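Local coordinates for uncharacterized protein (Nitrosospira multiformis, PDB 3LMF) that is of unknown function but probably stores copper(I) in the thiol-lined core of a four-helix bundle, as characterised Csp proteins do, at residues C21-R27 against E96-C101; M28-L34 against H45-M50; I55-S59 against V73-C77; C84-E89 against T100-C104. All blocks are in the same frame, centred on the assembly; numbering follows the deposited sequence.

All four contacts join antiparallel helices of a four-helix bundle, and all are buried, though contacts 1 and 4 each end in a salt bridge at a more exposed margin. Contact 1 packs helix 8-36 on helix 95-112, which contact 4 ties in turn to helix 70-90; the two share Thr100 and Cys101, so thiols run from one into the other. Contacts 2 and 3 lie on opposite sides of the chain's centre, about 18 Å apart between centres, both on helix 43-64. Contact 2 is rich in selenomethionine and holds a histidine edge; contact 3 mixes thiols, branched aliphatic groups and a serine. Contacts 1, 2 and 3 also border other subunits, whereas none touches contact 4.

Contact 1 of 4, residues C21-R27 against E96-C101; sequences CYRTCLR and ECVQTC
Thr24 and Thr100 point at each other tip to tip, methyl to methyl, between helix 8-36 and helix 95-112 of a four-helix bundle. The short segments run antiparallel, 150° between their directions and 9.4 Å apart at closest approach. The CG2 atoms of Thr24 and Thr100 are 3.8 Å apart, while Thr24 OG1 turns back to the carbonyl of His20 in its own helix. In Thr100 the hydroxyl lies opposite the backbone N (chi1 -169°), which lays OG1 against the backbone of the other helix, 3.2 Å from Cys21 CA. With an alanine in place of Thr100, both branches are gone, and the methyl of Thr24 would probably lose its mate and a gap open beside Cys21. Toward the exposed margin, Arg27 and Glu96 cross at about a right angle in a salt bridge, Arg27 NH2 lying 3.2 Å from Glu96 OE1. The carboxylate sits at the edge of the guanidinium, its plane turned 39° away, and NH2 gives only a weak hydrogen bond to OE2. On the core side sulfurs carry the contact. Cys25 SG lies 3.8 Å from Cys97 SG. Cys101 SG has two sulfur neighbours on the facing helix: Cys25 SG at 3.6 Å and Cys21 SG at 3.7 Å.

Contact 2 of 4, residues M28-L34 against H45-M50; sequences MAMNHCL and HLRLMM
Met49 reaches Ala29 with its CG anti to the backbone N (chi1 -151°), and a bend at chi2 (72°) then carries its selenium and CE across helix 8-36, between Met28 and Cys33. The methionines are selenomethionine, an introduced replacement. Packing is tight at the root of this chain, where Ala29 CB is only 3.3 Å from Met49 CG; the small alanine lets the heavier side chain lie close to the helix. At the far end Met49 CE touches Met28 CB at 4.0 Å. Cys33 SG, beside its own backbone N, approaches the His45 ring in plane, at the edge, 3.6 Å from NE2. The ring's other nitrogen, ND1, is bonded to Ser87 of helix 70-90, which fixes how the imidazole is turned. A wider pi-type turn at 29-33 precedes Leu34, with Cys33 N bonded to Met28 O at 2.8 Å. On the other flank Met30 and Met50 cross at about a right angle, Met30 CE against Met50 SE at 3.7 Å. Leu34 and Leu46 likewise cross, their CD2 atoms 4.2 Å apart, and both also pack on the same pair of leucines in the third subunit, where Met50 meets its own counterpart. The whole is the hydrophobic seam of an antiparallel helical hairpin, formed by consecutive helices 8-36 and 43-64 of the four-helix bundle, with one face turned to the core and one to the tetramer interface.

Contact 3 of 4, residues I55-S59 against V73-C77; sequences ICQTS and VCGVC
Cys77 is inserted between Ile55 and Ser59, one turn apart on helix 43-64. Its CB meets the Ser59 hydroxyl first, 3.3 Å from OG, and also touches Ile55 CG1 at 3.7 Å. With SG anti to the backbone N (chi1 -172°), the sulfur runs on toward the bundle core, with Ser59 OG at 3.5 Å and Ile55 CG2 alongside, and ends 3.6 Å from Cys56 SG. Ser59 OG is thus wedged among nonpolar neighbours, with Val73 CG1 at 3.2 Å. Its polar need is met inside its own helix by a hydrogen bond to Ile55 O of 3.2 Å, made from above the carbonyl plane, 39° out of it. The same oxygen also takes the backbone N of Ser59. An alanine here, lacking OG, would probably leave Ile55 O with one donor fewer and a gap between Val73 and Cys77. Ile55 sends CD1 the other way, 4.3 Å from Val76 CG1, toward the fourth subunit, where Ile55 packs on Phe62 and Val76 on its own counterpart. Thr58 OG1 is hydrogen-bonded to Thr58 OG1 of that subunit. This is an antiparallel pair of consecutive helices in a four-helix bundle, with thiols inward and branched aliphatic groups toward the neighbouring subunit, an arrangement consistent with the copper storage (Csp) family.

Contact 4 of 4, residues C84-E89 against T100-C104; sequences CAKSCE and TCRQC
Ala85 and Cys101 bring helix 70-90 and helix 95-112 together through their beta carbons, Ala85 CB standing 3.7 Å from Cys101 CB. The small alanine permits a close antiparallel pairing, 9.2 Å between the segment axes. On the core side of this point Cys84 SG and Cys101 SG lie 3.8 Å apart; Cys84 SG, anti to its amide nitrogen, is swung inward. On the solvent side, Arg102 runs extended from CG to NE past Ala85, and its NH1 donates to Glu89 OE1 in a salt bridge of 3.0 Å with a fairly straight angle of 157°. The two side chains cross at about a right angle, and so nearly do their planes, 83° apart. OE1 lies in the guanidinium plane, at its edge, but is itself met from above the carboxylate plane. A water closes a second route between the pair, accepting from Arg102 NE at 2.8 Å and donating to Glu89 OE1 at 2.9 Å, so OE1 is gripped twice and the guanidinium is steadied along one edge. Farther out, Met49 of helix 43-64 backs Cys84 and Cys88, and Cys88 also packs on Cys97 and Val98 of helix 95-112. The spacing of the Cys84 and Cys101 sulfurs is far longer than a disulfide, so the thiols are not linked to each other; such unlinked, buried sulfurs are consistent with a core suited to a soft metal such as copper(I), while the salt bridge lies at the exposed margin.

Contact 1 of 4, residues C21-R27 against E96-C101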
loop_
_atom_site.group_PDB
_atom_site.type_symbol
_atom_site.label_atom_id
_atom_site.label_comp_id
_atom_site.label_asym_id
_atom_site.label_seq_id
_atom_site.Cartn_x
_atom_site.Cartn_y
_atom_site.Cartn_z
ATOM N N CYS A 21 -0.288 -13.262 8.138
ATOM C CA CYS A 21 -1.717 -12.968 8.210
ATOM C C CYS A 21 -2.159 -12.056 7.075
ATOM O O CYS A 21 -3.273 -12.181 6.552
ATOM C CB CYS A 21 -2.059 -12.324 9.563
ATOM S SG CYS A 21 -3.821 -11.972 9.816
ATOM N N TYR A 22 -1.301 -11.121 6.697
ATOM C CA TYR A 22 -1.653 -10.226 5.603
ATOM C C TYR A 22 -1.769 -11.044 4.311
ATOM O O TYR A 22 -2.754 -10.928 3.588
ATOM C CB TYR A 22 -0.613 -9.099 5.499
ATOM C CG TYR A 22 -0.102 -8.781 4.118
ATOM C CD1 TYR A 22 -0.957 -8.344 3.108
ATOM C CD2 TYR A 22 1.254 -8.860 3.842
ATOM C CE1 TYR A 22 -0.464 -7.987 1.858
ATOM C CE2 TYR A 22 1.757 -8.509 2.606
ATOM C CZ TYR A 22 0.899 -8.072 1.618
ATOM O OH TYR A 22 1.421 -7.694 0.405
ATOM N N ARG A 23 -0.788 -11.895 4.040
ATOM C CA ARG A 23 -0.832 -12.713 2.839
ATOM C C ARG A 23 -2.059 -13.626 2.804
ATOM O O ARG A 23 -2.736 -13.733 1.781
ATOM C CB ARG A 23 0.448 -13.540 2.721
ATOM C CG ARG A 23 1.646 -12.689 2.342
ATOM C CD ARG A 23 2.932 -13.468 2.374
ATOM N NE ARG A 23 2.844 -14.695 1.601
ATOM C CZ ARG A 23 3.890 -15.440 1.265
ATOM N NH1 ARG A 23 3.712 -16.553 0.564
ATOM N NH2 ARG A 23 5.113 -15.066 1.615
ATOM N N THR A 24 -2.341 -14.267 3.931
ATOM C CA THR A 24 -3.475 -15.172 4.062
ATOM C C THR A 24 -4.815 -14.455 3.875
ATOM O O THR A 24 -5.676 -14.929 3.144
ATOM C CB THR A 24 -3.457 -15.871 5.445
ATOM O OG1 THR A 24 -2.236 -16.606 5.587
ATOM C CG2 THR A 24 -4.636 -16.833 5.597
ATOM N N CYS A 25 -5.008 -13.317 4.526
ATOM C CA CYS A 25 -6.276 -12.628 4.370
ATOM C C CYS A 25 -6.523 -12.166 2.935
ATOM O O CYS A 25 -7.617 -12.367 2.405
ATOM C CB CYS A 25 -6.371 -11.463 5.360
ATOM S SG CYS A 25 -6.530 -12.058 7.098
ATOM N N LEU A 26 -5.512 -11.576 2.301
ATOM C CA LEU A 26 -5.656 -11.105 0.920
ATOM C C LEU A 26 -5.936 -12.275 -0.028
ATOM O O LEU A 26 -6.857 -12.221 -0.845
ATOM C CB LEU A 26 -4.380 -10.389 0.452
ATOM C CG LEU A 26 -4.515 -9.150 -0.442
ATOM C CD1 LEU A 26 -3.208 -8.949 -1.224
ATOM C CD2 LEU A 26 -5.680 -9.299 -1.407
ATOM N N ARG A 27 -5.131 -13.326 0.088
ATOM C CA ARG A 27 -5.272 -14.497 -0.766
ATOM C C ARG A 27 -6.641 -15.154 -0.676
ATOM O O ARG A 27 -7.315 -15.365 -1.687
ATOM C CB ARG A 27 -4.188 -15.528 -0.432
ATOM C CG ARG A 27 -4.331 -16.849 -1.187
ATOM C CD ARG A 27 -3.108 -17.737 -0.987
ATOM N NE ARG A 27 -2.889 -18.102 0.414
ATOM C CZ ARG A 27 -3.628 -18.978 1.091
ATOM N NH1 ARG A 27 -4.648 -19.589 0.500
ATOM N NH2 ARG A 27 -3.342 -19.250 2.358
ATOM N N GLU A 96 -7.670 -21.873 8.108
ATOM C CA GLU A 96 -6.347 -21.272 8.050
ATOM C C GLU A 96 -6.368 -19.784 8.416
ATOM O O GLU A 96 -5.423 -19.271 9.015
ATOM C CB GLU A 96 -5.757 -21.454 6.652
ATOM C CG GLU A 96 -4.310 -21.009 6.531
ATOM C CD GLU A 96 -3.744 -21.240 5.143
ATOM O OE1 GLU A 96 -2.557 -20.905 4.928
ATOM O OE2 GLU A 96 -4.486 -21.753 4.274
ATOM N N CYS A 97 -7.450 -19.100 8.061
ATOM C CA CYS A 97 -7.572 -17.678 8.342
ATOM C C CYS A 97 -7.819 -17.403 9.825
ATOM O O CYS A 97 -7.259 -16.462 10.391
ATOM C CB CYS A 97 -8.692 -17.070 7.499
ATOM S SG CYS A 97 -8.624 -15.275 7.381
ATOM N N VAL A 98 -8.662 -18.221 10.452
ATOM C CA VAL A 98 -8.951 -18.066 11.872
ATOM C C VAL A 98 -7.642 -18.169 12.652
ATOM O O VAL A 98 -7.337 -17.323 13.491
ATOM C CB VAL A 98 -9.913 -19.170 12.388
ATOM C CG1 VAL A 98 -10.147 -18.995 13.880
ATOM C CG2 VAL A 98 -11.238 -19.115 11.638
ATOM N N GLN A 99 -6.868 -19.207 12.349
ATOM C CA GLN A 99 -5.589 -19.469 13.002
ATOM C C GLN A 99 -4.593 -18.313 12.912
ATOM O O GLN A 99 -4.048 -17.866 13.925
ATOM C CB GLN A 99 -4.952 -20.718 12.391
ATOM C CG GLN A 99 -3.540 -21.010 12.872
ATOM C CD GLN A 99 -3.490 -22.044 13.984
ATOM O OE1 GLN A 99 -4.056 -21.846 15.062
ATOM N NE2 GLN A 99 -2.815 -23.164 13.721
ATOM N N THR A 100 -4.354 -17.839 11.693
ATOM C CA THR A 100 -3.398 -16.763 11.480
ATOM C C THR A 100 -3.858 -15.439 12.091
ATOM O O THR A 100 -3.044 -14.680 12.604
ATOM C CB THR A 100 -3.096 -16.576 9.973
ATOM O OG1 THR A 100 -1.971 -15.700 9.822
ATOM C CG2 THR A 100 -4.297 -15.984 9.244
ATOM N N CYS A 101 -5.157 -15.167 12.051
ATOM C CA CYS A 101 -5.658 -13.932 12.626
ATOM C C CYS A 101 -5.517 -13.918 14.147
ATOM O O CYS A 101 -5.282 -12.862 14.731
ATOM C CB CYS A 101 -7.114 -13.693 12.221
ATOM S SG CYS A 101 -7.315 -13.068 10.514
#

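Contact 2 of 4, residues M28-L34 against H45-M50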
loop_
_atom_site.group_PDB
_atom_site.type_symbol
_atom_site.label_atom_id
_atom_site.label_comp_id
_atom_site.label_asym_id
_atom_site.label_seq_id
_atom_site.Cartn_x
_atom_site.Cartn_y
_atom_site.Cartn_z
HETATM N N MSE A 28 -7.062 -15.467 0.538
HETATM C CA MSE A 28 -8.344 -16.126 0.728
HETATM C C MSE A 28 -9.537 -15.279 0.310
HETATM O O MSE A 28 -10.490 -15.790 -0.287
HETATM C CB MSE A 28 -8.469 -16.575 2.177
HETATM C CG MSE A 28 -7.290 -17.425 2.582
HETATM SE SE MSE A 28 -7.750 -18.796 3.818
HETATM C CE MSE A 28 -8.336 -20.125 2.533
ATOM N N ALA A 29 -9.483 -13.987 0.609
ATOM C CA ALA A 29 -10.570 -13.093 0.241
ATOM C C ALA A 29 -10.710 -12.984 -1.278
ATOM O O ALA A 29 -11.808 -13.109 -1.818
ATOM C CB ALA A 29 -10.328 -11.717 0.831
HETATM N N MSE A 30 -9.587 -12.764 -1.959
HETATM C CA MSE A 30 -9.571 -12.607 -3.410
HETATM C C MSE A 30 -9.673 -13.916 -4.197
HETATM O O MSE A 30 -9.849 -13.905 -5.417
HETATM C CB MSE A 30 -8.310 -11.846 -3.826
HETATM C CG MSE A 30 -8.269 -10.399 -3.331
HETATM SE SE MSE A 30 -9.676 -9.273 -4.078
HETATM C CE MSE A 30 -10.996 -9.434 -2.666
ATOM N N ASN A 31 -9.560 -15.043 -3.503
ATOM C CA ASN A 31 -9.662 -16.336 -4.163
ATOM C C ASN A 31 -10.795 -17.179 -3.585
ATOM O O ASN A 31 -11.913 -17.140 -4.089
ATOM C CB ASN A 31 -8.325 -17.076 -4.064
ATOM C CG ASN A 31 -7.234 -16.401 -4.874
ATOM O OD1 ASN A 31 -7.246 -16.450 -6.099
ATOM N ND2 ASN A 31 -6.301 -15.744 -4.195
ATOM N N HIS A 32 -10.508 -17.924 -2.522
ATOM C CA HIS A 32 -11.500 -18.789 -1.883
ATOM C C HIS A 32 -12.879 -18.137 -1.708
ATOM O O HIS A 32 -13.874 -18.620 -2.250
ATOM C CB HIS A 32 -10.985 -19.255 -0.518
ATOM C CG HIS A 32 -11.869 -20.263 0.155
ATOM N ND1 HIS A 32 -11.818 -20.507 1.509
ATOM C CD2 HIS A 32 -12.817 -21.093 -0.343
ATOM C CE1 HIS A 32 -12.700 -21.443 1.819
ATOM N NE2 HIS A 32 -13.317 -21.815 0.714
ATOM N N CYS A 33 -12.934 -17.044 -0.955
ATOM C CA CYS A 33 -14.194 -16.364 -0.703
ATOM C C CYS A 33 -14.921 -15.870 -1.950
ATOM O O CYS A 33 -16.134 -16.036 -2.065
ATOM C CB CYS A 33 -13.982 -15.209 0.283
ATOM S SG CYS A 33 -13.511 -15.762 1.951
ATOM N N LEU A 34 -14.202 -15.257 -2.882
ATOM C CA LEU A 34 -14.848 -14.770 -4.100
ATOM C C LEU A 34 -15.385 -15.908 -4.965
ATOM O O LEU A 34 -16.421 -15.767 -5.614
ATOM C CB LEU A 34 -13.882 -13.907 -4.926
ATOM C CG LEU A 34 -13.634 -12.491 -4.405
ATOM C CD1 LEU A 34 -12.688 -11.739 -5.337
ATOM C CD2 LEU A 34 -14.963 -11.765 -4.295
ATOM N N HIS A 45 -18.213 -9.130 5.898
ATOM C CA HIS A 45 -17.123 -10.092 5.959
ATOM C C HIS A 45 -15.970 -9.745 5.028
ATOM O O HIS A 45 -14.813 -9.695 5.454
ATOM C CB HIS A 45 -17.628 -11.498 5.633
ATOM C CG HIS A 45 -16.531 -12.492 5.381
ATOM N ND1 HIS A 45 -15.641 -12.883 6.352
ATOM C CD2 HIS A 45 -16.175 -13.149 4.252
ATOM C CE1 HIS A 45 -14.777 -13.744 5.835
ATOM N NE2 HIS A 45 -15.079 -13.921 4.562
ATOM N N LEU A 46 -16.276 -9.511 3.757
ATOM C CA LEU A 46 -15.231 -9.192 2.792
ATOM C C LEU A 46 -14.494 -7.902 3.168
ATOM O O LEU A 46 -13.265 -7.879 3.145
ATOM C CB LEU A 46 -15.819 -9.095 1.382
ATOM C CG LEU A 46 -14.805 -9.408 0.278
ATOM C CD1 LEU A 46 -14.322 -10.852 0.411
ATOM C CD2 LEU A 46 -15.449 -9.190 -1.075
ATOM N N ARG A 47 -15.229 -6.846 3.525
ATOM C CA ARG A 47 -14.586 -5.594 3.926
ATOM C C ARG A 47 -13.585 -5.875 5.028
ATOM O O ARG A 47 -12.442 -5.414 4.991
ATOM C CB ARG A 47 -15.570 -4.576 4.506
ATOM C CG ARG A 47 -16.470 -3.863 3.550
ATOM C CD ARG A 47 -17.010 -2.600 4.214
ATOM N NE ARG A 47 -18.099 -2.021 3.443
ATOM C CZ ARG A 47 -19.375 -2.358 3.586
ATOM N NH1 ARG A 47 -19.727 -3.269 4.484
ATOM N NH2 ARG A 47 -20.297 -1.802 2.811
ATOM N N LEU A 48 -14.040 -6.613 6.034
ATOM C CA LEU A 48 -13.191 -6.937 7.169
ATOM C C LEU A 48 -11.944 -7.669 6.691
ATOM O O LEU A 48 -10.833 -7.362 7.113
ATOM C CB LEU A 48 -13.958 -7.799 8.175
ATOM C CG LEU A 48 -13.317 -7.934 9.560
ATOM C CD1 LEU A 48 -12.949 -6.561 10.105
ATOM C CD2 LEU A 48 -14.297 -8.633 10.495
HETATM N N MSE A 49 -12.141 -8.622 5.791
HETATM C CA MSE A 49 -11.041 -9.394 5.253
HETATM C C MSE A 49 -9.983 -8.476 4.643
HETATM O O MSE A 49 -8.792 -8.610 4.936
HETATM C CB MSE A 49 -11.557 -10.354 4.192
HETATM C CG MSE A 49 -10.734 -11.599 4.083
HETATM SE SE MSE A 49 -11.025 -12.748 5.613
HETATM C CE MSE A 49 -10.661 -14.407 4.698
HETATM N N MSE A 50 -10.423 -7.545 3.799
HETATM C CA MSE A 50 -9.514 -6.606 3.153
HETATM C C MSE A 50 -8.919 -5.619 4.151
HETATM O O MSE A 50 -7.748 -5.242 4.039
HETATM C CB MSE A 50 -10.235 -5.848 2.029
HETATM C CG MSE A 50 -10.673 -6.728 0.862
HETATM SE SE MSE A 50 -9.202 -7.753 0.105
HETATM C CE MSE A 50 -8.129 -6.271 -0.537
#

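Contact 3 of 4, residues I55-S59 against V73-C77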
loop_
_atom_site.group_PDB
_atom_site.type_symbol
_atom_site.label_atom_id
_atom_site.label_comp_id
_atom_site.label_asym_id
_atom_site.label_seq_id
_atom_site.Cartn_x
_atom_site.Cartn_y
_atom_site.Cartn_z
ATOM N N ILE A 55 -4.419 -3.399 7.368
ATOM C CA ILE A 55 -3.811 -3.056 8.644
ATOM C C ILE A 55 -2.578 -3.919 8.939
ATOM O O ILE A 55 -1.573 -3.402 9.422
ATOM C CB ILE A 55 -4.834 -3.150 9.823
ATOM C CG1 ILE A 55 -4.268 -2.452 11.068
ATOM C CG2 ILE A 55 -5.102 -4.597 10.180
ATOM C CD1 ILE A 55 -3.892 -0.983 10.865
ATOM N N CYS A 56 -2.623 -5.214 8.629
ATOM C CA CYS A 56 -1.459 -6.063 8.888
ATOM C C CYS A 56 -0.270 -5.608 8.046
ATOM O O CYS A 56 0.869 -5.592 8.516
ATOM C CB CYS A 56 -1.768 -7.531 8.590
ATOM S SG CYS A 56 -2.867 -8.303 9.796
ATOM N N GLN A 57 -0.543 -5.222 6.806
ATOM C CA GLN A 57 0.505 -4.754 5.905
ATOM C C GLN A 57 1.100 -3.447 6.420
ATOM O O GLN A 57 2.293 -3.195 6.271
ATOM C CB GLN A 57 -0.072 -4.558 4.500
ATOM C CG GLN A 57 0.960 -4.384 3.408
ATOM C CD GLN A 57 0.357 -4.532 2.016
ATOM O OE1 GLN A 57 1.047 -4.372 1.014
ATOM N NE2 GLN A 57 -0.936 -4.842 1.955
ATOM N N THR A 58 0.260 -2.622 7.033
ATOM C CA THR A 58 0.710 -1.348 7.582
ATOM C C THR A 58 1.604 -1.605 8.799
ATOM O O THR A 58 2.684 -1.028 8.926
ATOM C CB THR A 58 -0.506 -0.465 7.965
ATOM O OG1 THR A 58 -1.263 -0.176 6.782
ATOM C CG2 THR A 58 -0.062 0.842 8.607
ATOM N N SER A 59 1.156 -2.489 9.680
ATOM C CA SER A 59 1.933 -2.840 10.871
ATOM C C SER A 59 3.285 -3.398 10.439
ATOM O O SER A 59 4.325 -3.026 10.978
ATOM C CB SER A 59 1.179 -3.881 11.694
ATOM O OG SER A 59 -0.033 -3.322 12.196
ATOM N N VAL A 73 0.146 1.270 16.227
ATOM C CA VAL A 73 -0.415 0.648 15.035
ATOM C C VAL A 73 -0.767 -0.810 15.287
ATOM O O VAL A 73 -1.817 -1.291 14.854
ATOM C CB VAL A 73 0.574 0.724 13.860
ATOM C CG1 VAL A 73 0.086 -0.135 12.705
ATOM C CG2 VAL A 73 0.728 2.173 13.421
ATOM N N CYS A 74 0.114 -1.511 15.985
ATOM C CA CYS A 74 -0.116 -2.919 16.286
ATOM C C CYS A 74 -1.346 -3.121 17.168
ATOM O O CYS A 74 -2.077 -4.093 16.996
ATOM C CB CYS A 74 1.114 -3.529 16.961
ATOM S SG CYS A 74 2.477 -3.882 15.841
ATOM N N GLY A 75 -1.572 -2.201 18.103
ATOM C CA GLY A 75 -2.728 -2.306 18.978
ATOM C C GLY A 75 -4.020 -2.298 18.176
ATOM O O GLY A 75 -4.966 -3.032 18.474
ATOM N N VAL A 76 -4.060 -1.458 17.149
ATOM C CA VAL A 76 -5.231 -1.361 16.299
ATOM C C VAL A 76 -5.312 -2.609 15.431
ATOM O O VAL A 76 -6.399 -3.149 15.199
ATOM C CB VAL A 76 -5.156 -0.114 15.409
ATOM C CG1 VAL A 76 -6.276 -0.122 14.387
ATOM C CG2 VAL A 76 -5.241 1.131 16.281
ATOM N N CYS A 77 -4.158 -3.078 14.968
ATOM C CA CYS A 77 -4.111 -4.269 14.137
ATOM C C CYS A 77 -4.651 -5.485 14.889
ATOM O O CYS A 77 -5.364 -6.300 14.312
ATOM C CB CYS A 77 -2.675 -4.523 13.664
ATOM S SG CYS A 77 -2.488 -5.854 12.442
#

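Contact 4 of 4, residues C84-E89 against T100-C104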
loop_
_atom_site.group_PDB
_atom_site.type_symbol
_atom_site.label_atom_id
_atom_site.label_comp_id
_atom_site.label_asym_id
_atom_site.label_seq_id
_atom_site.Cartn_x
_atom_site.Cartn_y
_atom_site.Cartn_z
ATOM N N CYS A 84 -11.726 -10.121 12.538
ATOM C CA CYS A 84 -11.686 -10.906 11.306
ATOM C C CYS A 84 -11.709 -12.403 11.610
ATOM O O CYS A 84 -12.340 -13.178 10.894
ATOM C CB CYS A 84 -10.444 -10.552 10.476
ATOM S SG CYS A 84 -10.345 -11.385 8.855
ATOM N N ALA A 85 -11.025 -12.809 12.675
ATOM C CA ALA A 85 -10.990 -14.221 13.060
ATOM C C ALA A 85 -12.390 -14.723 13.404
ATOM O O ALA A 85 -12.761 -15.843 13.055
ATOM C CB ALA A 85 -10.064 -14.424 14.257
ATOM N N LYS A 86 -13.166 -13.894 14.091
ATOM C CA LYS A 86 -14.515 -14.280 14.472
ATOM C C LYS A 86 -15.421 -14.357 13.251
ATOM O O LYS A 86 -16.299 -15.222 13.166
ATOM C CB LYS A 86 -15.076 -13.299 15.501
ATOM C CG LYS A 86 -14.355 -13.375 16.841
ATOM C CD LYS A 86 -14.966 -12.437 17.868
ATOM C CE LYS A 86 -14.201 -12.485 19.187
ATOM N NZ LYS A 86 -14.748 -11.510 20.177
ATOM N N SER A 87 -15.199 -13.460 12.299
ATOM C CA SER A 87 -15.992 -13.450 11.077
ATOM C C SER A 87 -15.727 -14.732 10.290
ATOM O O SER A 87 -16.650 -15.330 9.746
ATOM C CB SER A 87 -15.634 -12.227 10.229
ATOM O OG SER A 87 -16.445 -12.157 9.071
ATOM N N CYS A 88 -14.467 -15.159 10.247
ATOM C CA CYS A 88 -14.110 -16.372 9.517
ATOM C C CYS A 88 -14.584 -17.661 10.197
ATOM O O CYS A 88 -14.684 -18.705 9.546
ATOM C CB CYS A 88 -12.597 -16.438 9.294
ATOM S SG CYS A 88 -11.953 -15.242 8.100
ATOM N N GLU A 89 -14.872 -17.595 11.496
ATOM C CA GLU A 89 -15.344 -18.770 12.228
ATOM C C GLU A 89 -16.677 -19.257 11.662
ATOM O O GLU A 89 -16.990 -20.447 11.716
ATOM C CB GLU A 89 -15.512 -18.450 13.720
ATOM C CG GLU A 89 -14.209 -18.225 14.467
ATOM C CD GLU A 89 -14.416 -17.864 15.935
ATOM O OE1 GLU A 89 -13.407 -17.677 16.642
ATOM O OE2 GLU A 89 -15.579 -17.766 16.380
ATOM N N THR A 100 -4.354 -17.839 11.693
ATOM C CA THR A 100 -3.398 -16.763 11.480
ATOM C C THR A 100 -3.858 -15.439 12.091
ATOM O O THR A 100 -3.044 -14.680 12.604
ATOM C CB THR A 100 -3.096 -16.576 9.973
ATOM O OG1 THR A 100 -1.971 -15.700 9.822
ATOM C CG2 THR A 100 -4.297 -15.984 9.244
ATOM N N CYS A 101 -5.157 -15.167 12.051
ATOM C CA CYS A 101 -5.658 -13.932 12.626
ATOM C C CYS A 101 -5.517 -13.918 14.147
ATOM O O CYS A 101 -5.282 -12.862 14.731
ATOM C CB CYS A 101 -7.114 -13.693 12.221
ATOM S SG CYS A 101 -7.315 -13.068 10.514
ATOM N N ARG A 102 -5.652 -15.079 14.789
ATOM C CA ARG A 102 -5.512 -15.168 16.245
ATOM C C ARG A 102 -4.063 -14.972 16.672
ATOM O O ARG A 102 -3.784 -14.270 17.650
ATOM C CB ARG A 102 -5.995 -16.530 16.759
ATOM C CG ARG A 102 -7.499 -16.725 16.724
ATOM C CD ARG A 102 -7.869 -18.161 17.072
ATOM N NE ARG A 102 -9.318 -18.353 17.096
ATOM C CZ ARG A 102 -9.912 -19.530 17.247
ATOM N NH1 ARG A 102 -11.235 -19.610 17.253
ATOM N NH2 ARG A 102 -9.181 -20.627 17.383
ATOM N N GLN A 103 -3.150 -15.609 15.944
ATOM C CA GLN A 103 -1.722 -15.513 16.232
ATOM C C GLN A 103 -1.247 -14.077 16.054
ATOM O O GLN A 103 -0.621 -13.509 16.943
ATOM C CB GLN A 103 -0.915 -16.427 15.302
ATOM C CG GLN A 103 0.604 -16.263 15.455
ATOM C CD GLN A 103 1.415 -16.991 14.380
ATOM O OE1 GLN A 103 1.277 -16.715 13.179
ATOM N NE2 GLN A 103 2.276 -17.917 14.813
ATOM N N CYS A 104 -1.551 -13.489 14.904
ATOM C CA CYS A 104 -1.135 -12.125 14.645
ATOM C C CYS A 104 -1.640 -11.179 15.727
ATOM O O CYS A 104 -0.903 -10.327 16.203
ATOM C CB CYS A 104 -1.630 -11.687 13.262
ATOM S SG CYS A 104 -1.152 -10.011 12.782
HETATM O O HOH W 1 -11.072 -16.136 17.369
#